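Local atomic coordinates of importin-95 (Chaetomium thermophilum, PDB entry 4XRI), a protein that probably carries various protein cargoes into the nucleus as a HEAT-repeat transport receptor of the importin-beta family, presumably controlled by a small GTPase. Residues V333-E345 with Y352-L364. The protein carries 2 engineered substitutions. Sequence-based numbering, arbitrary orientation.
Sequences VPVLLQLLTKQDE and YNISRAAYQCLQL
L340 fits as a knob into the hole formed by S355, A358, Y359 and L362, a compact example of how small residues, here S355 and A358, let two helices of a HEAT-repeat protein pack closely. Its CB points away from the second helix, but with CG beside the backbone N (chi1 -71°) the fork turns back: CD2 reaches the backbone O of S355 at 3.5 Å and lies near the plane of the Y359 ring, at its edge, while CD1 meets CD2 of L362, the two side chains crossing at about a right angle. A358 allows the close approach, its CB 3.6 Å from both the O of L336 and the CB of L339. One turn earlier in the first helix, L336 sets CD1 3.6 Å from C361 SG and turns CD2 to its CB. Towards the loop, L339 spreads both methyls against CG1 of I354. S355 packs its CA and CB against the O of L339, and its OG donates to N353 OD1 (2.7 Å) from above the amide plane; N353, the N-cap, also takes R356 N on OD1 in a fairly straight bond (162° at the hydrogen). An alanine in place of S355 is likely to leave N353 OD1 without its hydroxyl donor, the cap side chain held by fewer bonds. The axes of 333-340 and 354-364, parts of helices 324-340 and 354-369, approach to 8.2 Å, with 140° between their N-to-C directions; helix 285-310 touches L339, I354 and C361, while helices 374-384 and 390-402 pack on L337.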
ATOM      1  N   VAL A 333       9.261  -7.677 -26.257  1.00 38.59           N
ATOM      2  CA  VAL A 333      10.373  -6.984 -25.605  1.00 41.81           C
ATOM      3  C   VAL A 333      11.111  -6.006 -26.538  1.00 40.90           C
ATOM      4  O   VAL A 333      11.395  -4.878 -26.131  1.00 43.56           O
ATOM      5  CB  VAL A 333      11.392  -7.985 -25.005  1.00 37.83           C
ATOM      6  CG1 VAL A 333      12.630  -7.259 -24.500  1.00 40.38           C
ATOM      7  CG2 VAL A 333      10.752  -8.788 -23.877  1.00 38.25           C
ATOM      8  N   PRO A 334      11.432  -6.423 -27.783  1.00 37.01           N
ATOM      9  CA  PRO A 334      12.039  -5.418 -28.667  1.00 35.40           C
ATOM     10  C   PRO A 334      11.167  -4.178 -28.883  1.00 34.97           C
ATOM     11  O   PRO A 334      11.704  -3.086 -29.065  1.00 35.30           O
ATOM     12  CB  PRO A 334      12.227  -6.183 -29.982  1.00 46.26           C
ATOM     13  CG  PRO A 334      12.401  -7.587 -29.568  1.00 46.05           C
ATOM     14  CD  PRO A 334      11.473  -7.766 -28.393  1.00 39.90           C
ATOM     15  N   VAL A 335       9.848  -4.341 -28.851  1.00 36.48           N
ATOM     16  CA  VAL A 335       8.941  -3.208 -29.007  1.00 39.89           C
ATOM     17  C   VAL A 335       8.997  -2.303 -27.781  1.00 40.83           C
ATOM     18  O   VAL A 335       9.008  -1.076 -27.903  1.00 40.38           O
ATOM     19  CB  VAL A 335       7.487  -3.671 -29.240  1.00 38.90           C
ATOM     20  CG1 VAL A 335       6.537  -2.487 -29.200  1.00 38.70           C
ATOM     21  CG2 VAL A 335       7.371  -4.400 -30.570  1.00 38.60           C
ATOM     22  N   LEU A 336       9.039  -2.919 -26.603  1.00 43.22           N
ATOM     23  CA  LEU A 336       9.152  -2.181 -25.349  1.00 38.37           C
ATOM     24  C   LEU A 336      10.420  -1.339 -25.316  1.00 38.64           C
ATOM     25  O   LEU A 336      10.395  -0.171 -24.929  1.00 40.09           O
ATOM     26  CB  LEU A 336       9.131  -3.139 -24.157  1.00 38.14           C
ATOM     27  CG  LEU A 336       7.773  -3.735 -23.792  1.00 39.83           C
ATOM     28  CD1 LEU A 336       7.939  -4.776 -22.702  1.00 37.41           C
ATOM     29  CD2 LEU A 336       6.827  -2.631 -23.351  1.00 44.00           C
ATOM     30  N   LEU A 337      11.529  -1.950 -25.722  1.00 35.40           N
ATOM     31  CA  LEU A 337      12.817  -1.271 -25.786  1.00 41.45           C
ATOM     32  C   LEU A 337      12.767  -0.086 -26.739  1.00 42.93           C
ATOM     33  O   LEU A 337      13.349   0.966 -26.474  1.00 43.72           O
ATOM     34  CB  LEU A 337      13.909  -2.253 -26.216  1.00 40.28           C
ATOM     35  CG  LEU A 337      14.103  -3.418 -25.243  1.00 44.15           C
ATOM     36  CD1 LEU A 337      14.962  -4.513 -25.845  1.00 40.72           C
ATOM     37  CD2 LEU A 337      14.713  -2.912 -23.950  1.00 40.04           C
ATOM     38  N   GLN A 338      12.065  -0.269 -27.852  1.00 43.54           N
ATOM     39  CA  GLN A 338      11.879   0.791 -28.832  1.00 41.93           C
ATOM     40  C   GLN A 338      11.089   1.949 -28.225  1.00 39.72           C
ATOM     41  O   GLN A 338      11.357   3.120 -28.508  1.00 49.61           O
ATOM     42  CB  GLN A 338      11.166   0.248 -30.073  1.00 44.44           C
ATOM     43  CG  GLN A 338      11.496   0.982 -31.355  1.00 59.90           C
ATOM     44  CD  GLN A 338      10.779   0.394 -32.555  1.00 73.82           C
ATOM     45  OE1 GLN A 338       9.791  -0.327 -32.410  1.00 76.58           O
ATOM     46  NE2 GLN A 338      11.278   0.695 -33.750  1.00 78.65           N
ATOM     47  N   LEU A 339      10.120   1.611 -27.380  1.00 39.00           N
ATOM     48  CA  LEU A 339       9.279   2.612 -26.733  1.00 44.33           C
ATOM     49  C   LEU A 339      10.036   3.384 -25.660  1.00 47.23           C
ATOM     50  O   LEU A 339       9.640   4.488 -25.286  1.00 49.09           O
ATOM     51  CB  LEU A 339       8.041   1.956 -26.122  1.00 37.78           C
ATOM     52  CG  LEU A 339       6.988   1.459 -27.114  1.00 45.49           C
ATOM     53  CD1 LEU A 339       5.848   0.772 -26.381  1.00 41.86           C
ATOM     54  CD2 LEU A 339       6.468   2.615 -27.960  1.00 51.32           C
ATOM     55  N   LEU A 340      11.121   2.799 -25.162  1.00 39.73           N
ATOM     56  CA  LEU A 340      11.970   3.480 -24.193  1.00 41.55           C
ATOM     57  C   LEU A 340      12.617   4.711 -24.820  1.00 47.37           C
ATOM     58  O   LEU A 340      12.965   5.660 -24.120  1.00 44.61           O
ATOM     59  CB  LEU A 340      13.051   2.541 -23.650  1.00 45.44           C
ATOM     60  CG  LEU A 340      12.616   1.421 -22.699  1.00 43.58           C
ATOM     61  CD1 LEU A 340      13.826   0.753 -22.066  1.00 40.88           C
ATOM     62  CD2 LEU A 340      11.671   1.951 -21.625  1.00 44.76           C
ATOM     63  N   THR A 341      12.763   4.693 -26.143  1.00 44.62           N
ATOM     64  CA  THR A 341      13.399   5.792 -26.860  1.00 50.86           C
ATOM     65  C   THR A 341      12.422   6.925 -27.164  1.00 52.74           C
ATOM     66  O   THR A 341      12.774   7.890 -27.840  1.00 48.57           O
ATOM     67  CB  THR A 341      14.024   5.317 -28.187  1.00 51.57           C
ATOM     68  OG1 THR A 341      12.986   5.040 -29.136  1.00 44.57           O
ATOM     69  CG2 THR A 341      14.860   4.065 -27.973  1.00 36.70           C
ATOM     70  N   LYS A 342      11.200   6.811 -26.657  1.00 46.92           N
ATOM     71  CA  LYS A 342      10.180   7.825 -26.903  1.00 53.31           C
ATOM     72  C   LYS A 342      10.003   8.758 -25.709  1.00 56.22           C
ATOM     73  O   LYS A 342       8.884   9.175 -25.408  1.00 54.29           O
ATOM     74  CB  LYS A 342       8.841   7.167 -27.244  1.00 51.36           C
ATOM     75  CG  LYS A 342       8.903   6.163 -28.381  1.00 50.75           C
ATOM     76  CD  LYS A 342       9.439   6.787 -29.659  1.00 55.72           C
ATOM     77  CE  LYS A 342       9.409   5.787 -30.806  1.00 59.31           C
ATOM     78  NZ  LYS A 342      10.101   6.296 -32.024  1.00 56.64           N
ATOM     79  N   GLN A 343      11.100   9.086 -25.032  1.00 54.56           N
ATOM     80  CA  GLN A 343      11.027   9.960 -23.864  1.00 56.93           C
ATOM     81  C   GLN A 343      10.573  11.359 -24.251  1.00 63.04           C
ATOM     82  O   GLN A 343      10.902  11.858 -25.325  1.00 62.18           O
ATOM     83  CB  GLN A 343      12.378  10.050 -23.146  1.00 56.10           C
ATOM     84  CG  GLN A 343      13.068   8.729 -22.892  1.00 53.50           C
ATOM     85  CD  GLN A 343      14.069   8.388 -23.974  1.00 56.67           C
ATOM     86  OE1 GLN A 343      13.828   8.629 -25.154  1.00 48.98           O
ATOM     87  NE2 GLN A 343      15.206   7.829 -23.574  1.00 57.65           N
ATOM     88  N   ASP A 344       9.808  11.982 -23.365  1.00 68.40           N
ATOM     89  CA  ASP A 344       9.482  13.393 -23.497  1.00 79.56           C
ATOM     90  C   ASP A 344      10.201  14.150 -22.394  1.00 84.91           C
ATOM     91  O   ASP A 344       9.808  14.090 -21.230  1.00 82.75           O
ATOM     92  CB  ASP A 344       7.972  13.626 -23.425  1.00 84.44           C
ATOM     93  CG  ASP A 344       7.573  15.011 -23.901  1.00 92.25           C
ATOM     94  OD1 ASP A 344       8.462  15.875 -24.051  1.00 97.21           O
ATOM     95  OD2 ASP A 344       6.365  15.236 -24.124  1.00 93.86           O
ATOM     96  N   GLU A 345      11.262  14.855 -22.768  1.00 84.52           N
ATOM     97  CA  GLU A 345      12.101  15.560 -21.808  1.00 88.73           C
ATOM     98  C   GLU A 345      11.350  16.690 -21.113  1.00 87.21           C
ATOM     99  O   GLU A 345      11.673  17.060 -19.983  1.00 84.85           O
ATOM    100  CB  GLU A 345      13.354  16.110 -22.499  1.00 93.34           C
ATOM    101  CG  GLU A 345      13.082  17.015 -23.698  1.00 96.87           C
ATOM    102  CD  GLU A 345      12.714  16.246 -24.957  1.00100.11           C
ATOM    103  OE1 GLU A 345      12.589  15.004 -24.888  1.00 97.62           O
ATOM    104  OE2 GLU A 345      12.546  16.886 -26.017  1.00105.42           O
ATOM    105  N   TYR A 352       2.376   9.716 -16.722  1.00 77.50           N
ATOM    106  CA  TYR A 352       2.420   8.389 -17.313  1.00 73.70           C
ATOM    107  C   TYR A 352       2.338   8.474 -18.832  1.00 67.70           C
ATOM    108  O   TYR A 352       1.250   8.543 -19.400  1.00 70.78           O
ATOM    109  CB  TYR A 352       1.292   7.514 -16.761  1.00 78.26           C
ATOM    110  CG  TYR A 352       1.643   6.044 -16.677  1.00 80.09           C
ATOM    111  CD1 TYR A 352       2.696   5.606 -15.882  1.00 81.70           C
ATOM    112  CD2 TYR A 352       0.913   5.092 -17.378  1.00 77.19           C
ATOM    113  CE1 TYR A 352       3.019   4.265 -15.796  1.00 76.10           C
ATOM    114  CE2 TYR A 352       1.228   3.746 -17.297  1.00 71.13           C
ATOM    115  CZ  TYR A 352       2.282   3.340 -16.504  1.00 72.95           C
ATOM    116  OH  TYR A 352       2.599   2.004 -16.420  1.00 72.50           O
ATOM    117  N   ASN A 353       3.500   8.494 -19.478  1.00 60.87           N
ATOM    118  CA  ASN A 353       3.564   8.445 -20.931  1.00 55.30           C
ATOM    119  C   ASN A 353       3.938   7.039 -21.391  1.00 54.88           C
ATOM    120  O   ASN A 353       4.013   6.116 -20.580  1.00 57.30           O
ATOM    121  CB  ASN A 353       4.552   9.485 -21.474  1.00 59.94           C
ATOM    122  CG  ASN A 353       5.930   9.382 -20.842  1.00 66.81           C
ATOM    123  OD1 ASN A 353       6.375   8.301 -20.457  1.00 61.53           O
ATOM    124  ND2 ASN A 353       6.611  10.518 -20.731  1.00 70.48           N
ATOM    125  N   ILE A 354       4.176   6.876 -22.687  1.00 47.52           N
ATOM    126  CA  ILE A 354       4.429   5.550 -23.240  1.00 46.42           C
ATOM    127  C   ILE A 354       5.780   4.979 -22.798  1.00 49.83           C
ATOM    128  O   ILE A 354       5.927   3.765 -22.642  1.00 49.41           O
ATOM    129  CB  ILE A 354       4.352   5.565 -24.787  1.00 43.38           C
ATOM    130  CG1 ILE A 354       4.384   4.139 -25.343  1.00 44.44           C
ATOM    131  CG2 ILE A 354       5.463   6.417 -25.387  1.00 44.38           C
ATOM    132  CD1 ILE A 354       3.289   3.249 -24.805  1.00 46.68           C
ATOM    133  N   SER A 355       6.756   5.853 -22.570  1.00 47.58           N
ATOM    134  CA  SER A 355       8.107   5.410 -22.243  1.00 48.89           C
ATOM    135  C   SER A 355       8.202   4.860 -20.823  1.00 46.22           C
ATOM    136  O   SER A 355       8.899   3.876 -20.574  1.00 47.84           O
ATOM    137  CB  SER A 355       9.104   6.557 -22.428  1.00 47.46           C
ATOM    138  OG  SER A 355       8.773   7.660 -21.603  1.00 59.63           O
ATOM    139  N   ARG A 356       7.500   5.494 -19.892  1.00 48.86           N
ATOM    140  CA  ARG A 356       7.504   5.028 -18.511  1.00 49.98           C
ATOM    141  C   ARG A 356       6.634   3.787 -18.386  1.00 41.24           C
ATOM    142  O   ARG A 356       6.911   2.904 -17.577  1.00 43.87           O
ATOM    143  CB  ARG A 356       7.027   6.128 -17.563  1.00 60.95           C
ATOM    144  CG  ARG A 356       7.764   7.437 -17.768  1.00 73.54           C
ATOM    145  CD  ARG A 356       7.645   8.364 -16.577  1.00 82.95           C
ATOM    146  NE  ARG A 356       8.077   9.714 -16.924  1.00 86.66           N
ATOM    147  CZ  ARG A 356       8.441  10.640 -16.044  1.00 97.21           C
ATOM    148  NH1 ARG A 356       8.437  10.366 -14.747  1.00101.90           N
ATOM    149  NH2 ARG A 356       8.816  11.841 -16.463  1.00100.65           N
ATOM    150  N   ALA A 357       5.584   3.724 -19.199  1.00 45.11           N
ATOM    151  CA  ALA A 357       4.742   2.539 -19.269  1.00 51.13           C
ATOM    152  C   ALA A 357       5.564   1.341 -19.736  1.00 49.76           C
ATOM    153  O   ALA A 357       5.504   0.263 -19.142  1.00 51.86           O
ATOM    154  CB  ALA A 357       3.565   2.776 -20.201  1.00 52.43           C
ATOM    155  N   ALA A 358       6.334   1.545 -20.800  1.00 42.26           N
ATOM    156  CA  ALA A 358       7.199   0.508 -21.355  1.00 41.58           C
ATOM    157  C   ALA A 358       8.256   0.070 -20.348  1.00 39.72           C
ATOM    158  O   ALA A 358       8.589  -1.115 -20.266  1.00 39.07           O
ATOM    159  CB  ALA A 358       7.861   1.000 -22.636  1.00 37.33           C
ATOM    160  N   TYR A 359       8.779   1.023 -19.583  1.00 42.42           N
ATOM    161  CA  TYR A 359       9.789   0.710 -18.579  1.00 43.42           C
ATOM    162  C   TYR A 359       9.208  -0.164 -17.475  1.00 49.96           C
ATOM    163  O   TYR A 359       9.822  -1.154 -17.080  1.00 47.99           O
ATOM    164  CB  TYR A 359      10.382   1.980 -17.969  1.00 44.46           C
ATOM    165  CG  TYR A 359      11.472   1.684 -16.959  1.00 46.28           C
ATOM    166  CD1 TYR A 359      12.792   1.515 -17.363  1.00 41.09           C
ATOM    167  CD2 TYR A 359      11.180   1.553 -15.605  1.00 45.19           C
ATOM    168  CE1 TYR A 359      13.788   1.234 -16.448  1.00 42.53           C
ATOM    169  CE2 TYR A 359      12.170   1.270 -14.684  1.00 42.92           C
ATOM    170  CZ  TYR A 359      13.472   1.113 -15.110  1.00 49.27           C
ATOM    171  OH  TYR A 359      14.464   0.832 -14.197  1.00 52.94           O
ATOM    172  N   GLN A 360       8.032   0.215 -16.980  1.00 41.94           N
ATOM    173  CA  GLN A 360       7.337  -0.570 -15.963  1.00 52.79           C
ATOM    174  C   GLN A 360       7.125  -1.991 -16.462  1.00 45.39           C
ATOM    175  O   GLN A 360       7.420  -2.958 -15.759  1.00 43.20           O
ATOM    176  CB  GLN A 360       5.985   0.060 -15.594  1.00 63.80           C
ATOM    177  CG  GLN A 360       6.063   1.464 -15.017  1.00 72.95           C
ATOM    178  CD  GLN A 360       7.026   1.579 -13.854  1.00 84.97           C
ATOM    179  OE1 GLN A 360       7.085   0.705 -12.988  1.00 92.78           O
ATOM    180  NE2 GLN A 360       7.795   2.664 -13.831  1.00 86.99           N
ATOM    181  N   CYS A 361       6.616  -2.095 -17.685  1.00 39.15           N
ATOM    182  CA  CYS A 361       6.352  -3.378 -18.326  1.00 36.04           C
ATOM    183  C   CYS A 361       7.621  -4.217 -18.429  1.00 38.71           C
ATOM    184  O   CYS A 361       7.605  -5.419 -18.155  1.00 42.84           O
ATOM    185  CB  CYS A 361       5.748  -3.159 -19.719  1.00 34.16           C
ATOM    186  SG  CYS A 361       5.110  -4.654 -20.510  1.00 45.07           S
ATOM    187  N   LEU A 362       8.716  -3.575 -18.826  1.00 37.99           N
ATOM    188  CA  LEU A 362       9.995  -4.256 -18.993  1.00 42.32           C
ATOM    189  C   LEU A 362      10.481  -4.850 -17.674  1.00 43.18           C
ATOM    190  O   LEU A 362      10.970  -5.979 -17.634  1.00 42.17           O
ATOM    191  CB  LEU A 362      11.041  -3.294 -19.556  1.00 36.19           C
ATOM    192  CG  LEU A 362      12.375  -3.920 -19.958  1.00 47.90           C
ATOM    193  CD1 LEU A 362      12.146  -5.063 -20.936  1.00 47.96           C
ATOM    194  CD2 LEU A 362      13.298  -2.873 -20.563  1.00 46.67           C
ATOM    195  N   GLN A 363      10.339  -4.079 -16.601  1.00 43.03           N
ATOM    196  CA  GLN A 363      10.654  -4.551 -15.253  1.00 45.70           C
ATOM    197  C   GLN A 363       9.864  -5.806 -14.911  1.00 42.86           C
ATOM    198  O   GLN A 363      10.432  -6.823 -14.514  1.00 44.06           O
ATOM    199  CB  GLN A 363      10.366  -3.464 -14.215  1.00 51.64           C
ATOM    200  CG  GLN A 363      11.522  -2.521 -13.961  1.00 58.78           C
ATOM    201  CD  GLN A 363      11.351  -1.745 -12.668  1.00 72.27           C
ATOM    202  OE1 GLN A 363      10.296  -1.799 -12.037  1.00 77.92           O
ATOM    203  NE2 GLN A 363      12.391  -1.024 -12.265  1.00 70.52           N
ATOM    204  N   LEU A 364       8.546  -5.719 -15.070  1.00 45.33           N
ATOM    205  CA  LEU A 364       7.649  -6.843 -14.821  1.00 46.36           C
ATOM    206  C   LEU A 364       7.969  -8.030 -15.721  1.00 42.00           C
ATOM    207  O   LEU A 364       7.862  -9.185 -15.303  1.00 41.74           O
ATOM    208  CB  LEU A 364       6.193  -6.417 -15.024  1.00 45.43           C
ATOM    209  CG  LEU A 364       5.618  -5.394 -14.044  1.00 45.66           C
ATOM    210  CD1 LEU A 364       4.252  -4.921 -14.522  1.00 43.41           C
ATOM    211  CD2 LEU A 364       5.518  -5.989 -12.648  1.00 42.07           C
TER